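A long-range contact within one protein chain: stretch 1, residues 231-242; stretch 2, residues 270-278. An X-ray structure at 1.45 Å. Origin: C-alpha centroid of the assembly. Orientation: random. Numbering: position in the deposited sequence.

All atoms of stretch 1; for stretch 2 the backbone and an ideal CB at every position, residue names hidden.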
# COMPACT_ATOMS: atom_id res chain seq x y z
N CYS A 231 12.38 -7.19 5.99
CA CYS A 231 12.69 -6.68 4.66
C CYS A 231 13.92 -5.78 4.76
O CYS A 231 14.31 -5.37 5.86
CB CYS A 231 11.49 -5.93 4.06
SG CYS A 231 11.14 -4.34 4.82
N THR A 232 14.57 -5.50 3.63
CA THR A 232 15.81 -4.74 3.67
C THR A 232 15.65 -3.24 3.39
O THR A 232 16.58 -2.47 3.60
CB THR A 232 16.91 -5.38 2.79
OG1 THR A 232 16.34 -5.84 1.55
CG2 THR A 232 17.55 -6.58 3.51
N LEU A 233 14.46 -2.83 2.94
CA LEU A 233 14.14 -1.40 2.84
C LEU A 233 12.65 -1.15 3.05
O LEU A 233 11.82 -1.94 2.59
CB LEU A 233 14.49 -0.84 1.46
CG LEU A 233 15.93 -0.59 1.03
CD1 LEU A 233 15.98 -0.16 -0.44
CD2 LEU A 233 16.59 0.45 1.94
N PRO A 234 12.30 -0.03 3.70
CA PRO A 234 10.90 0.40 3.70
C PRO A 234 10.44 0.69 2.27
O PRO A 234 11.24 1.18 1.46
CB PRO A 234 10.93 1.71 4.50
CG PRO A 234 12.21 1.63 5.31
CD PRO A 234 13.17 0.91 4.42
N GLN A 235 9.18 0.40 1.96
CA GLN A 235 8.70 0.63 0.61
C GLN A 235 8.86 2.10 0.19
O GLN A 235 9.18 2.40 -0.96
CB GLN A 235 7.25 0.21 0.47
CG GLN A 235 6.73 0.36 -0.96
CD GLN A 235 7.51 -0.49 -1.94
OE1 GLN A 235 8.05 -1.54 -1.58
NE2 GLN A 235 7.57 -0.06 -3.21
N GLU A 236 8.62 3.02 1.12
CA GLU A 236 8.68 4.42 0.76
C GLU A 236 10.12 4.88 0.47
O GLU A 236 10.32 5.88 -0.21
CB GLU A 236 7.97 5.30 1.78
CG GLU A 236 6.44 5.19 1.74
CD GLU A 236 5.89 3.95 2.44
OE1 GLU A 236 4.66 3.71 2.36
OE2 GLU A 236 6.68 3.20 3.08
N PHE A 237 11.12 4.15 0.97
CA PHE A 237 12.49 4.41 0.53
C PHE A 237 12.62 4.06 -0.95
O PHE A 237 13.28 4.78 -1.71
CB PHE A 237 13.52 3.58 1.30
CG PHE A 237 14.01 4.21 2.58
CD1 PHE A 237 13.13 4.68 3.53
CD2 PHE A 237 15.37 4.27 2.84
CE1 PHE A 237 13.59 5.23 4.72
CE2 PHE A 237 15.85 4.82 4.03
CZ PHE A 237 14.96 5.31 4.96
N VAL A 238 12.02 2.95 -1.36
CA VAL A 238 12.10 2.52 -2.75
C VAL A 238 11.53 3.59 -3.68
O VAL A 238 12.18 4.02 -4.64
CB VAL A 238 11.38 1.17 -3.00
CG1 VAL A 238 11.42 0.80 -4.48
CG2 VAL A 238 11.99 0.07 -2.14
N SER A 239 10.30 4.03 -3.42
CA SER A 239 9.68 5.02 -4.29
C SER A 239 10.44 6.34 -4.24
O SER A 239 10.53 7.05 -5.24
CB SER A 239 8.20 5.23 -3.96
OG SER A 239 8.00 5.49 -2.59
N HIS A 240 11.02 6.65 -3.08
CA HIS A 240 11.82 7.86 -2.94
C HIS A 240 13.01 7.83 -3.89
O HIS A 240 13.26 8.79 -4.62
CB HIS A 240 12.29 8.03 -1.50
CG HIS A 240 12.94 9.35 -1.23
ND1 HIS A 240 12.21 10.51 -1.08
CD2 HIS A 240 14.24 9.70 -1.07
CE1 HIS A 240 13.04 11.52 -0.84
NE2 HIS A 240 14.27 11.05 -0.83
N PHE A 241 13.75 6.72 -3.89
CA PHE A 241 14.94 6.63 -4.75
C PHE A 241 14.55 6.62 -6.23
O PHE A 241 15.24 7.20 -7.06
CB PHE A 241 15.77 5.39 -4.39
CG PHE A 241 16.27 5.38 -2.96
CD1 PHE A 241 16.48 6.57 -2.27
CD2 PHE A 241 16.54 4.19 -2.32
CE1 PHE A 241 16.93 6.56 -0.96
CE2 PHE A 241 16.99 4.17 -1.01
CZ PHE A 241 17.19 5.36 -0.33
N VAL A 242 13.44 5.97 -6.56
CA VAL A 242 12.97 5.97 -7.95
C VAL A 242 12.63 7.39 -8.38
O VAL A 242 12.98 7.83 -9.48
CB VAL A 242 11.75 5.04 -8.14
CG1 VAL A 242 11.14 5.25 -9.53
CG2 VAL A 242 12.17 3.59 -7.95
N UNK A 270 24.86 2.79 7.84
CA UNK A 270 25.46 2.99 6.52
C UNK A 270 24.61 2.31 5.47
O UNK A 270 24.33 1.11 5.58
CB UNK A 270 26.89 2.46 6.48
N UNK A 271 24.16 3.08 4.46
CA UNK A 271 23.41 2.53 3.34
C UNK A 271 24.37 2.30 2.19
O UNK A 271 25.11 3.20 1.81
CB UNK A 271 22.27 3.46 2.92
N UNK A 272 24.34 1.11 1.61
CA UNK A 272 25.23 0.80 0.51
C UNK A 272 24.49 0.92 -0.83
O UNK A 272 23.26 0.82 -0.86
CB UNK A 272 25.81 -0.60 0.68
N UNK A 273 25.23 1.15 -1.92
CA UNK A 273 24.62 1.43 -3.23
C UNK A 273 23.64 0.35 -3.69
O UNK A 273 22.70 0.66 -4.43
CB UNK A 273 25.72 1.59 -4.28
N UNK A 274 23.86 -0.89 -3.26
CA UNK A 274 22.98 -2.01 -3.61
C UNK A 274 21.58 -1.89 -3.02
O UNK A 274 20.68 -2.65 -3.39
CB UNK A 274 23.61 -3.32 -3.14
N UNK A 275 21.38 -0.97 -2.08
CA UNK A 275 20.06 -0.71 -1.54
C UNK A 275 19.74 -1.49 -0.28
O UNK A 275 18.71 -2.16 -0.20
CB UNK A 275 19.01 -1.02 -2.60
N UNK A 276 20.62 -1.41 0.71
CA UNK A 276 20.36 -1.99 2.02
C UNK A 276 21.18 -1.19 3.02
O UNK A 276 22.04 -0.39 2.64
CB UNK A 276 20.71 -3.48 2.07
N UNK A 277 20.92 -1.37 4.31
CA UNK A 277 21.72 -0.66 5.29
C UNK A 277 22.28 -1.57 6.38
O UNK A 277 21.80 -2.68 6.59
CB UNK A 277 20.88 0.45 5.93
N UNK A 278 23.34 -1.09 7.02
CA UNK A 278 23.97 -1.83 8.09
C UNK A 278 24.08 -0.98 9.34
O UNK A 278 23.91 0.25 9.29
CB UNK A 278 25.35 -2.32 7.66

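Stretch 2 is a hairpin: positions 270 and 278 exchange two backbone hydrogen bonds, and the N of 272 donates to the O of 276 at 2.9 Å. Stretch 1 approaches with a loop at Thr 232 and Leu 233, then with a helix carrying Phe 237 and Phe 241.

At position 270 the ideal CB has nothing of stretch 1 within 5.5 Å, so this contact sets no preference. The residue is Lys 270, whose NZ is hydrogen-bonded elsewhere in the structure.

Position 271 also has an empty neighbourhood around its CB, yet CA-to-CB points toward stretch 1, where the side chains of Leu 233, Phe 237 and Phe 241 offer only carbon. A long apolar side chain is needed to cross the gap; leucine, methionine or phenylalanine could be considered. Met 271 fills it. Its CE lies 3.3 Å from Leu 233 CD2, a tight approach, while its SD sits at the edge of two rings, 4.2 Å from Phe 237 CE2 and 4.0 Å from Phe 241 CZ. The sulfur-to-centroid directions, 90° and 75° off the respective ring normals, establish the edge geometry.

Positions 272, 273 and 274 lie out of reach, and many side chains would suit them. At 273, phi of -55° is compatible with proline. They are Tyr 272, Pro 273 and Glu 274.

Position 275 is decided by its backbone. With phi/psi of 94°/52°, a CB would jam against the carbonyl O of the preceding residue, which by itself calls for glycine. Gly 275 is found, its O 3.4 Å from Leu 233 CD1 and 2.7 Å from the O of water 2, which is placed to donate to it. That water is also hydrogen-bonded to Thr 232 OG1 at 2.7 Å, bridging the stretches.

At position 276 CA-to-CB points sideways, with the ideal CB 4.3 Å from Thr 232 CB. Several residues could pass here provided that the side chain turns outward. Tyr 276 does so: with chi1 at 68° (p) its ring leads away, leaving its CB 4.4 Å from Thr 232 CB.

At position 277 CA-to-CB points sideways with no atom of stretch 1 near its CB, but the Phe 237 ring lies within range of a long, flexible apolar chain. Met 277 brings CE to 4.0 Å from Phe 237 CE2. Its backbone N donates to water 1 at 2.8 Å, and that water is placed to donate to Thr 232 O, 2.7 Å away.

Position 278 is out of reach and unconstrained here; it is Thr 278.

Stretch 2 270-278: KMYPEGYMT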
# COMPACT_ATOMS: atom_id res chain seq x y z
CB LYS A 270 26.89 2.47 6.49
CG LYS A 270 27.85 3.38 7.27
CD LYS A 270 29.16 2.69 7.64
CE LYS A 270 30.03 2.42 6.42
NZ LYS A 270 31.27 1.71 6.82
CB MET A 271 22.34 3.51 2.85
CG MET A 271 21.06 3.59 3.64
SD MET A 271 19.69 3.97 2.52
CE MET A 271 19.33 2.34 1.88
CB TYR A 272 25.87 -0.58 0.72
CG TYR A 272 26.87 -0.56 1.86
CD1 TYR A 272 28.21 -0.28 1.63
CD2 TYR A 272 26.46 -0.79 3.17
CE1 TYR A 272 29.12 -0.25 2.67
CE2 TYR A 272 27.37 -0.75 4.21
CZ TYR A 272 28.69 -0.48 3.96
OH TYR A 272 29.60 -0.44 5.00
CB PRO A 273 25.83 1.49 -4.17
CG PRO A 273 26.96 1.94 -3.28
CD PRO A 273 26.70 1.25 -1.96
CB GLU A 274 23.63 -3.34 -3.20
CG GLU A 274 24.89 -3.68 -3.97
CD GLU A 274 26.16 -3.02 -3.43
OE1 GLU A 274 26.10 -2.31 -2.41
OE2 GLU A 274 27.22 -3.24 -4.04
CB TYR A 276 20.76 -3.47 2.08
CG TYR A 276 22.25 -3.71 1.97
CD1 TYR A 276 23.02 -3.93 3.11
CD2 TYR A 276 22.89 -3.70 0.74
CE1 TYR A 276 24.38 -4.13 3.02
CE2 TYR A 276 24.26 -3.91 0.64
CZ TYR A 276 25.00 -4.13 1.79
OH TYR A 276 26.36 -4.33 1.71
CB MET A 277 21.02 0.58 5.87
CG MET A 277 19.94 0.30 6.87
SD MET A 277 19.16 1.82 7.53
CE MET A 277 18.18 2.39 6.15
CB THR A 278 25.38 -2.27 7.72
OG1 THR A 278 26.20 -1.11 7.56
CG2 THR A 278 25.37 -3.09 6.42
O HOH W 1 18.86 -3.09 4.98
O HOH W 2 16.64 -3.82 -0.17
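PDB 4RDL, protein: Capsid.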